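Local structure of putative ManD family dehydratase (Pantoea ananatis, 3T6C) at residues A[217-230]-A[245-259]. The protein catalyses, with low activity, the magnesium-dependent dehydration of D-gluconate to 2-dehydro-3-deoxy-D-gluconate. Sequence-based numbering, arbitrary orientation.
Sequences FDPEAYAKSIPRLF and HDAHERITPINAIHM. With MG (magnesium ion), chain C; GCO (D-gluconic acid), chain D; EDO (1,2-ethanediol), chain G.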
ATOM      1  N   PHE A 217      23.234 -32.590  -3.481  1.00 10.24           N
ATOM      2  CA  PHE A 217      23.412 -31.603  -4.560  1.00  9.09           C
ATOM      3  C   PHE A 217      23.942 -30.346  -3.944  1.00 13.19           C
ATOM      4  O   PHE A 217      23.901 -30.221  -2.719  1.00 13.80           O
ATOM      5  CB  PHE A 217      22.102 -31.355  -5.297  1.00 10.75           C
ATOM      6  CG  PHE A 217      21.127 -30.500  -4.514  1.00 10.14           C
ATOM      7  CD1 PHE A 217      20.471 -31.015  -3.394  1.00 11.90           C
ATOM      8  CD2 PHE A 217      20.879 -29.196  -4.917  1.00 12.26           C
ATOM      9  CE1 PHE A 217      19.558 -30.211  -2.651  1.00 12.53           C
ATOM     10  CE2 PHE A 217      19.966 -28.390  -4.218  1.00 10.67           C
ATOM     11  CZ  PHE A 217      19.294 -28.888  -3.083  1.00 12.79           C
ATOM     12  N   ASP A 218      24.496 -29.431  -4.759  1.00 12.18           N
ATOM     13  CA  ASP A 218      25.078 -28.211  -4.235  1.00 10.98           C
ATOM     14  C   ASP A 218      24.321 -27.055  -4.885  1.00 11.86           C
ATOM     15  O   ASP A 218      24.583 -26.733  -6.061  1.00 12.42           O
ATOM     16  CB  ASP A 218      26.579 -28.167  -4.532  1.00 14.49           C
ATOM     17  CG  ASP A 218      27.260 -26.947  -3.901  1.00 20.40           C
ATOM     18  OD1 ASP A 218      26.678 -25.864  -3.869  1.00 16.66           O
ATOM     19  OD2 ASP A 218      28.334 -27.065  -3.321  1.00 22.22           O
ATOM     20  N   PRO A 219      23.460 -26.386  -4.112  1.00 11.32           N
ATOM     21  CA  PRO A 219      22.695 -25.277  -4.689  1.00 10.48           C
ATOM     22  C   PRO A 219      23.560 -24.143  -5.219  1.00  9.75           C
ATOM     23  O   PRO A 219      23.113 -23.527  -6.182  1.00 12.38           O
ATOM     24  CB  PRO A 219      21.838 -24.752  -3.532  1.00 12.47           C
ATOM     25  CG  PRO A 219      22.130 -25.582  -2.332  1.00 16.04           C
ATOM     26  CD  PRO A 219      23.170 -26.627  -2.676  1.00 11.73           C
ATOM     27  N   GLU A 220      24.678 -23.833  -4.578  1.00 11.31           N
ATOM     28  CA  GLU A 220      25.518 -22.716  -4.988  1.00 11.83           C
ATOM     29  C   GLU A 220      26.204 -23.069  -6.300  1.00 11.35           C
ATOM     30  O   GLU A 220      26.230 -22.253  -7.237  1.00 14.44           O
ATOM     31  CB  GLU A 220      26.549 -22.391  -3.909  1.00 13.23           C
ATOM     32  CG  GLU A 220      25.929 -21.492  -2.791  1.00 18.86           C
ATOM     33  CD  GLU A 220      25.316 -22.268  -1.685  1.00 24.47           C
ATOM     34  OE1 GLU A 220      25.625 -23.506  -1.610  1.00 22.87           O
ATOM     35  OE2 GLU A 220      24.561 -21.631  -0.846  1.00 25.19           O
ATOM     36  N   ALA A 221      26.753 -24.286  -6.382  1.00 11.09           N
ATOM     37  CA  ALA A 221      27.435 -24.687  -7.611  1.00 12.65           C
ATOM     38  C   ALA A 221      26.450 -24.799  -8.755  1.00 12.13           C
ATOM     39  O   ALA A 221      26.760 -24.438  -9.895  1.00 14.09           O
ATOM     40  CB  ALA A 221      28.184 -26.021  -7.365  1.00 13.06           C
ATOM     41  N   TYR A 222      25.273 -25.312  -8.465  1.00 10.56           N
ATOM     42  CA  TYR A 222      24.186 -25.359  -9.467  1.00  9.67           C
ATOM     43  C   TYR A 222      23.877 -23.932  -9.987  1.00 13.01           C
ATOM     44  O   TYR A 222      23.914 -23.685 -11.207  1.00 14.52           O
ATOM     45  CB  TYR A 222      22.955 -26.048  -8.864  1.00 12.25           C
ATOM     46  CG  TYR A 222      21.709 -25.666  -9.628  1.00 11.62           C
ATOM     47  CD1 TYR A 222      21.474 -26.141 -10.928  1.00 12.24           C
ATOM     48  CD2 TYR A 222      20.807 -24.829  -9.063  1.00 11.41           C
ATOM     49  CE1 TYR A 222      20.314 -25.697 -11.642  1.00 11.44           C
ATOM     50  CE2 TYR A 222      19.670 -24.403  -9.738  1.00 13.38           C
ATOM     51  CZ  TYR A 222      19.423 -24.835 -11.015  1.00 14.96           C
ATOM     52  OH  TYR A 222      18.282 -24.356 -11.644  1.00 14.50           O
ATOM     53  N   ALA A 223      23.588 -22.981  -9.088  1.00 13.02           N
ATOM     54  CA  ALA A 223      23.109 -21.643  -9.522  1.00 12.48           C
ATOM     55  C   ALA A 223      24.157 -20.994 -10.398  1.00 15.57           C
ATOM     56  O   ALA A 223      23.838 -20.434 -11.433  1.00 17.75           O
ATOM     57  CB  ALA A 223      22.835 -20.763  -8.328  1.00 14.14           C
ATOM     58  N   LYS A 224      25.423 -21.101 -10.001  1.00 14.01           N
ATOM     59  CA  LYS A 224      26.496 -20.453 -10.795  1.00 17.29           C
ATOM     60  C   LYS A 224      26.652 -21.114 -12.166  1.00 20.99           C
ATOM     61  O   LYS A 224      27.042 -20.449 -13.134  1.00 25.25           O
ATOM     62  CB  LYS A 224      27.812 -20.437  -9.998  1.00 17.06           C
ATOM     63  CG  LYS A 224      27.743 -19.611  -8.721  1.00 20.85           C
ATOM     64  CD  LYS A 224      29.044 -19.755  -7.916  1.00 33.92           C
ATOM     65  CE  LYS A 224      29.080 -18.863  -6.679  1.00 34.41           C
ATOM     66  NZ  LYS A 224      28.486 -19.520  -5.492  1.00 32.56           N
ATOM     67  N   SER A 225      26.330 -22.389 -12.291  1.00 13.81           N
ATOM     68  CA  SER A 225      26.553 -23.087 -13.540  1.00 17.22           C
ATOM     69  C   SER A 225      25.591 -22.605 -14.612  1.00 17.31           C
ATOM     70  O   SER A 225      25.877 -22.735 -15.821  1.00 21.44           O
ATOM     71  CB  SER A 225      26.420 -24.612 -13.353  1.00 18.58           C
ATOM     72  OG  SER A 225      25.055 -25.065 -13.328  1.00 19.40           O
ATOM     73  N   ILE A 226      24.442 -22.094 -14.177  1.00 13.54           N
ATOM     74  CA  ILE A 226      23.339 -21.912 -15.124  1.00 14.39           C
ATOM     75  C   ILE A 226      23.537 -20.759 -16.158  1.00 13.71           C
ATOM     76  O   ILE A 226      23.329 -20.962 -17.361  1.00 11.95           O
ATOM     77  CB  ILE A 226      21.972 -21.882 -14.387  1.00 12.87           C
ATOM     78  CG1 ILE A 226      21.615 -23.259 -13.808  1.00 13.92           C
ATOM     79  CG2 ILE A 226      20.800 -21.535 -15.365  1.00 17.44           C
ATOM     80  CD1 ILE A 226      21.784 -24.486 -14.786  1.00 17.67           C
ATOM     81  N   PRO A 227      23.905 -19.549 -15.706  1.00 12.63           N
ATOM     82  CA  PRO A 227      24.129 -18.514 -16.728  1.00 12.73           C
ATOM     83  C   PRO A 227      25.249 -18.926 -17.706  1.00 13.03           C
ATOM     84  O   PRO A 227      25.142 -18.583 -18.887  1.00 14.72           O
ATOM     85  CB  PRO A 227      24.523 -17.273 -15.894  1.00 12.77           C
ATOM     86  CG  PRO A 227      23.757 -17.506 -14.577  1.00 15.39           C
ATOM     87  CD  PRO A 227      23.927 -19.006 -14.338  1.00 14.97           C
ATOM     88  N   ARG A 228      26.293 -19.623 -17.266  1.00 13.53           N
ATOM     89  CA  ARG A 228      27.330 -20.104 -18.175  1.00 14.53           C
ATOM     90  C   ARG A 228      26.758 -21.075 -19.211  1.00 12.35           C
ATOM     91  O   ARG A 228      27.111 -20.996 -20.422  1.00 14.28           O
ATOM     92  CB  ARG A 228      28.471 -20.783 -17.380  1.00 22.92           C
ATOM     93  CG  ARG A 228      29.144 -19.863 -16.346  1.00 28.09           C
ATOM     94  CD  ARG A 228      30.382 -20.473 -15.599  1.00 47.76           C
ATOM     95  NE  ARG A 228      30.348 -21.935 -15.533  1.00 56.73           N
ATOM     96  CZ  ARG A 228      30.326 -22.661 -14.411  1.00 61.51           C
ATOM     97  NH1 ARG A 228      30.357 -22.074 -13.211  1.00 59.33           N
ATOM     98  NH2 ARG A 228      30.272 -23.992 -14.493  1.00 63.17           N
ATOM     99  N   LEU A 229      25.890 -21.985 -18.762  1.00 11.28           N
ATOM    100  CA  LEU A 229      25.239 -22.917 -19.696  1.00 13.89           C
ATOM    101  C   LEU A 229      24.500 -22.159 -20.788  1.00 12.24           C
ATOM    102  O   LEU A 229      24.635 -22.460 -21.979  1.00 12.05           O
ATOM    103  CB  LEU A 229      24.280 -23.870 -18.942  1.00 11.69           C
ATOM    104  CG  LEU A 229      23.429 -24.773 -19.845  1.00 13.82           C
ATOM    105  CD1 LEU A 229      24.252 -25.832 -20.650  1.00 11.41           C
ATOM    106  CD2 LEU A 229      22.400 -25.424 -18.952  1.00 13.17           C
ATOM    107  N   PHE A 230      23.691 -21.174 -20.405  1.00 10.31           N
ATOM    108  CA  PHE A 230      22.911 -20.441 -21.386  1.00  9.60           C
ATOM    109  C   PHE A 230      23.712 -19.528 -22.279  1.00 14.48           C
ATOM    110  O   PHE A 230      23.370 -19.375 -23.458  1.00 12.20           O
ATOM    111  CB  PHE A 230      21.640 -19.805 -20.787  1.00  9.57           C
ATOM    112  CG  PHE A 230      20.609 -20.844 -20.465  1.00  9.57           C
ATOM    113  CD1 PHE A 230      19.742 -21.262 -21.446  1.00 12.55           C
ATOM    114  CD2 PHE A 230      20.587 -21.475 -19.225  1.00 11.44           C
ATOM    115  CE1 PHE A 230      18.866 -22.297 -21.220  1.00 12.52           C
ATOM    116  CE2 PHE A 230      19.685 -22.505 -18.971  1.00 12.75           C
ATOM    117  CZ  PHE A 230      18.811 -22.908 -19.978  1.00 10.17           C
ATOM    118  N   HIS A 245      14.330 -23.088 -18.668  1.00  7.01           N
ATOM    119  CA  HIS A 245      15.103 -23.732 -17.603  1.00  8.84           C
ATOM    120  C   HIS A 245      14.210 -23.891 -16.377  1.00 10.55           C
ATOM    121  O   HIS A 245      13.415 -22.991 -16.076  1.00  9.83           O
ATOM    122  CB  HIS A 245      16.387 -22.936 -17.225  1.00  9.38           C
ATOM    123  CG  HIS A 245      17.209 -23.636 -16.181  1.00  9.43           C
ATOM    124  ND1 HIS A 245      17.891 -24.818 -16.434  1.00 10.33           N
ATOM    125  CD2 HIS A 245      17.365 -23.377 -14.859  1.00  9.32           C
ATOM    126  CE1 HIS A 245      18.469 -25.224 -15.304  1.00  8.75           C
ATOM    127  NE2 HIS A 245      18.159 -24.377 -14.340  1.00 10.64           N
ATOM    128  N   ASP A 246      14.354 -25.021 -15.681  1.00  8.59           N
ATOM    129  CA  ASP A 246      13.558 -25.291 -14.475  1.00  7.97           C
ATOM    130  C   ASP A 246      14.470 -25.291 -13.246  1.00  7.58           C
ATOM    131  O   ASP A 246      15.328 -26.213 -13.082  1.00  9.82           O
ATOM    132  CB  ASP A 246      12.893 -26.679 -14.658  1.00 10.23           C
ATOM    133  CG  ASP A 246      11.840 -27.005 -13.590  1.00  8.73           C
ATOM    134  OD1 ASP A 246      11.738 -26.314 -12.549  1.00  8.98           O
ATOM    135  OD2 ASP A 246      11.076 -27.987 -13.815  1.00  8.38           O
ATOM    136  N   ALA A 247      14.319 -24.276 -12.385  1.00  8.92           N
ATOM    137  CA  ALA A 247      15.135 -24.215 -11.154  1.00  8.23           C
ATOM    138  C   ALA A 247      14.619 -25.199 -10.111  1.00 10.96           C
ATOM    139  O   ALA A 247      15.350 -25.538  -9.203  1.00  8.45           O
ATOM    140  CB  ALA A 247      15.089 -22.823 -10.609  1.00  9.73           C
ATOM    141  N   HIS A 248      13.354 -25.624 -10.243  1.00  8.97           N
ATOM    142  CA  HIS A 248      12.793 -26.733  -9.426  1.00  8.40           C
ATOM    143  C   HIS A 248      13.005 -26.547  -7.932  1.00  8.40           C
ATOM    144  O   HIS A 248      13.403 -27.471  -7.216  1.00 10.13           O
ATOM    145  CB  HIS A 248      13.370 -28.073  -9.888  1.00  9.90           C
ATOM    146  CG  HIS A 248      12.433 -29.243  -9.724  1.00  8.77           C
ATOM    147  ND1 HIS A 248      12.184 -29.837  -8.503  1.00 12.23           N
ATOM    148  CD2 HIS A 248      11.735 -29.956 -10.640  1.00  9.88           C
ATOM    149  CE1 HIS A 248      11.362 -30.865  -8.670  1.00 12.86           C
ATOM    150  NE2 HIS A 248      11.069 -30.958  -9.960  1.00 11.15           N
ATOM    151  N   GLU A 249      12.770 -25.303  -7.488  1.00  8.00           N
ATOM    152  CA  GLU A 249      12.843 -24.874  -6.059  1.00  6.36           C
ATOM    153  C   GLU A 249      14.175 -25.243  -5.356  1.00  9.99           C
ATOM    154  O   GLU A 249      14.191 -25.338  -4.131  1.00 11.26           O
ATOM    155  CB  GLU A 249      11.622 -25.376  -5.220  1.00 10.47           C
ATOM    156  CG  GLU A 249      11.448 -26.937  -5.120  1.00 11.21           C
ATOM    157  CD  GLU A 249      10.237 -27.417  -4.271  1.00 11.63           C
ATOM    158  OE1 GLU A 249       9.470 -26.562  -3.773  1.00 10.52           O
ATOM    159  OE2 GLU A 249      10.113 -28.664  -4.079  1.00 11.78           O
ATOM    160  N   ARG A 250      15.273 -25.366  -6.119  1.00  9.92           N
ATOM    161  CA  ARG A 250      16.509 -25.927  -5.562  1.00  9.45           C
ATOM    162  C   ARG A 250      17.457 -24.907  -4.966  1.00 13.98           C
ATOM    163  O   ARG A 250      18.557 -25.272  -4.553  1.00 13.16           O
ATOM    164  CB  ARG A 250      17.251 -26.730  -6.640  1.00 10.12           C
ATOM    165  CG  ARG A 250      16.573 -28.026  -6.993  1.00 12.62           C
ATOM    166  CD  ARG A 250      16.713 -29.016  -5.864  1.00 16.53           C
ATOM    167  NE  ARG A 250      16.140 -30.349  -6.162  1.00 16.52           N
ATOM    168  CZ  ARG A 250      16.797 -31.501  -6.095  1.00 16.61           C
ATOM    169  NH1 ARG A 250      18.101 -31.561  -5.791  1.00 15.16           N
ATOM    170  NH2 ARG A 250      16.120 -32.632  -6.318  1.00 14.44           N
ATOM    171  N   ILE A 251      17.081 -23.629  -4.911  1.00  8.69           N
ATOM    172  CA  ILE A 251      17.993 -22.595  -4.407  1.00  8.03           C
ATOM    173  C   ILE A 251      17.223 -21.624  -3.498  1.00  8.98           C
ATOM    174  O   ILE A 251      15.974 -21.636  -3.484  1.00 11.21           O
ATOM    175  CB  ILE A 251      18.674 -21.794  -5.557  1.00 10.78           C
ATOM    176  CG1 ILE A 251      17.615 -21.154  -6.452  1.00 12.89           C
ATOM    177  CG2 ILE A 251      19.541 -22.752  -6.439  1.00 11.91           C
ATOM    178  CD1 ILE A 251      18.220 -20.552  -7.756  1.00 15.52           C
ATOM    179  N   THR A 252      17.933 -20.814  -2.740  1.00  8.15           N
ATOM    180  CA  THR A 252      17.226 -19.850  -1.886  1.00  8.65           C
ATOM    181  C   THR A 252      16.579 -18.740  -2.712  1.00  9.56           C
ATOM    182  O   THR A 252      17.026 -18.470  -3.840  1.00  9.56           O
ATOM    183  CB  THR A 252      18.181 -19.141  -0.900  1.00  9.96           C
ATOM    184  OG1 THR A 252      19.146 -18.379  -1.619  1.00  9.41           O
ATOM    185  CG2 THR A 252      18.860 -20.162   0.063  1.00  9.62           C
ATOM    186  N   PRO A 253      15.548 -18.062  -2.177  1.00  7.85           N
ATOM    187  CA  PRO A 253      14.880 -17.064  -3.026  1.00  7.80           C
ATOM    188  C   PRO A 253      15.799 -15.950  -3.544  1.00  8.12           C
ATOM    189  O   PRO A 253      15.722 -15.582  -4.729  1.00  8.82           O
ATOM    190  CB  PRO A 253      13.753 -16.524  -2.112  1.00 10.08           C
ATOM    191  CG  PRO A 253      13.398 -17.741  -1.187  1.00  8.86           C
ATOM    192  CD  PRO A 253      14.793 -18.381  -0.936  1.00 10.21           C
ATOM    193  N   ILE A 254      16.690 -15.434  -2.707  1.00  8.57           N
ATOM    194  CA  ILE A 254      17.505 -14.338  -3.158  1.00  7.85           C
ATOM    195  C   ILE A 254      18.438 -14.842  -4.270  1.00  7.86           C
ATOM    196  O   ILE A 254      18.723 -14.131  -5.250  1.00  8.62           O
ATOM    197  CB  ILE A 254      18.246 -13.685  -1.992  1.00  8.14           C
ATOM    198  CG1 ILE A 254      18.982 -12.427  -2.439  1.00  9.30           C
ATOM    199  CG2 ILE A 254      19.232 -14.658  -1.391  1.00 11.09           C
ATOM    200  CD1 ILE A 254      18.084 -11.312  -2.956  1.00  9.60           C
ATOM    201  N   ASN A 255      18.965 -16.066  -4.129  1.00  8.41           N
ATOM    202  CA  ASN A 255      19.801 -16.630  -5.220  1.00  7.53           C
ATOM    203  C   ASN A 255      19.005 -16.891  -6.493  1.00  9.30           C
ATOM    204  O   ASN A 255      19.536 -16.743  -7.608  1.00 10.07           O
ATOM    205  CB  ASN A 255      20.571 -17.869  -4.771  1.00  7.86           C
ATOM    206  CG  ASN A 255      21.651 -17.558  -3.728  1.00 12.25           C
ATOM    207  OD1 ASN A 255      22.157 -16.430  -3.621  1.00 15.05           O
ATOM    208  ND2 ASN A 255      22.024 -18.561  -2.987  1.00 10.74           N
ATOM    209  N   ALA A 256      17.700 -17.171  -6.359  1.00  7.33           N
ATOM    210  CA  ALA A 256      16.864 -17.277  -7.556  1.00  7.13           C
ATOM    211  C   ALA A 256      16.634 -15.925  -8.221  1.00 10.25           C
ATOM    212  O   ALA A 256      16.538 -15.875  -9.419  1.00 10.32           O
ATOM    213  CB  ALA A 256      15.507 -17.864  -7.196  1.00  7.81           C
ATOM    214  N   ILE A 257      16.532 -14.859  -7.431  1.00  9.32           N
ATOM    215  CA  ILE A 257      16.400 -13.508  -7.983  1.00  9.45           C
ATOM    216  C   ILE A 257      17.670 -13.192  -8.763  1.00 10.32           C
ATOM    217  O   ILE A 257      17.589 -12.748  -9.927  1.00 10.95           O
ATOM    218  CB  ILE A 257      16.145 -12.473  -6.884  1.00  9.41           C
ATOM    219  CG1 ILE A 257      14.794 -12.769  -6.251  1.00  8.60           C
ATOM    220  CG2 ILE A 257      16.215 -11.040  -7.453  1.00 11.31           C
ATOM    221  CD1 ILE A 257      14.382 -11.868  -5.037  1.00  9.33           C
ATOM    222  N   HIS A 258      18.857 -13.449  -8.169  1.00  8.68           N
ATOM    223  CA  HIS A 258      20.079 -13.194  -8.908  1.00 10.95           C
ATOM    224  C   HIS A 258      20.129 -14.030 -10.222  1.00 10.06           C
ATOM    225  O   HIS A 258      20.465 -13.505 -11.296  1.00 11.79           O
ATOM    226  CB  HIS A 258      21.290 -13.536  -8.033  1.00 13.72           C
ATOM    227  CG  HIS A 258      22.587 -13.433  -8.769  1.00 18.50           C
ATOM    228  ND1 HIS A 258      23.355 -12.292  -8.769  1.00 28.05           N
ATOM    229  CD2 HIS A 258      23.212 -14.311  -9.593  1.00 25.20           C
ATOM    230  CE1 HIS A 258      24.423 -12.488  -9.520  1.00 20.09           C
ATOM    231  NE2 HIS A 258      24.350 -13.692 -10.052  1.00 32.52           N
ATOM    232  N   MET A 259      19.723 -15.308 -10.160  1.00  8.32           N
ATOM    233  CA  MET A 259      19.735 -16.152 -11.342  1.00  9.36           C
ATOM    234  C   MET A 259      18.781 -15.568 -12.394  1.00  8.52           C
ATOM    235  O   MET A 259      19.152 -15.504 -13.589  1.00 10.31           O
ATOM    236  CB  MET A 259      19.305 -17.602 -10.989  1.00 12.38           C
ATOM    237  CG  MET A 259      19.103 -18.482 -12.292  1.00 14.01           C
ATOM    238  SD  MET A 259      18.491 -20.167 -11.921  1.00 15.46           S
ATOM    239  CE  MET A 259      20.075 -20.651 -11.388  1.00 12.82           C
TER
HETATM  240 MG    MG C 501       9.130 -28.371 -13.321  1.00  8.02          MG
HETATM  241  C1  GCO D 601       8.555 -30.831 -14.788  1.00 12.63           C
HETATM  242  C2  GCO D 601       8.564 -31.276 -13.374  1.00 13.43           C
HETATM  243  C3  GCO D 601       8.734 -32.770 -13.177  1.00 15.71           C
HETATM  244  C4  GCO D 601       8.453 -33.157 -11.739  1.00 14.54           C
HETATM  245  C5  GCO D 601       7.766 -34.499 -11.694  1.00 14.27           C
HETATM  246  C6  GCO D 601       7.422 -34.958 -10.288  1.00 12.15           C
HETATM  247  O1A GCO D 601       8.217 -31.603 -15.734  1.00 11.72           O
HETATM  248  O1B GCO D 601       8.751 -29.595 -15.026  1.00  9.42           O
HETATM  249  O2  GCO D 601       9.386 -30.415 -12.630  1.00 10.18           O
HETATM  250  O3  GCO D 601      10.028 -33.063 -13.556  1.00 15.67           O
HETATM  251  O4  GCO D 601       9.691 -33.208 -11.055  1.00 15.51           O
HETATM  252  O5  GCO D 601       6.608 -34.421 -12.440  1.00 13.43           O
HETATM  253  O6  GCO D 601       6.744 -36.197 -10.225  1.00 12.99           O
HETATM  254  C1  EDO G 703      25.507 -32.563  -8.001  1.00 40.23           C
HETATM  255  O1  EDO G 703      26.506 -33.312  -8.701  1.00 47.34           O
HETATM  256  C2  EDO G 703      26.028 -31.135  -7.791  1.00 38.64           C
HETATM  257  O2  EDO G 703      24.916 -30.231  -7.587  1.00 26.13           O
HETATM  258  O   HOH W   1      24.107 -18.803  -1.261  1.00 12.32           O
HETATM  259  O   HOH W   2       9.656 -27.531 -11.474  1.00  8.61           O
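Helices 219-230 and 253-259 run nearly parallel, 10° apart with axes 10.3 Å from each other, and Tyr222 and Ile226 reach from the first to His245 on the strand ahead of the second. Tyr222 OH and His245 NE2 share a 2.7 Å hydrogen bond, and the two rings meet rim to rim. Tyr222 CG lies anti to the backbone N (chi1 159°), which brings OH within bonding reach of His245 NE2. His245 ND1 is hydrogen-bonded to Cys176 O, so both ring nitrogens are held. Ile226 CG2 sits over one face of the imidazole, and Phe230 CZ touches His245 CB at 3.7 Å. Between the helices, Met259 CE packs on Ala223 CA at 3.7 Å and on Ile226 CB. Ile251 CG2 meets the edge of the Tyr222 ring, 3.6 Å from Tyr222 CD2. Arg250 puts NH1 over the centre of the Phe217 ring in a cation-pi contact, with the guanidinium plane turned 68° from the ring, while its NE is hydrogen-bonded to Pro440 O. Next to His245, Asp246 OD2 binds magnesium at 2.0 Å, and Glu272 and Glu298 are the other protein ligands. His248 NE2 is hydrogen-bonded to O4 of D-gluconate. Two neighbouring outer helices thus pack around a core strand of the enolase-superfamily beta/alpha barrel, with the magnesium at that strand's C-terminal end.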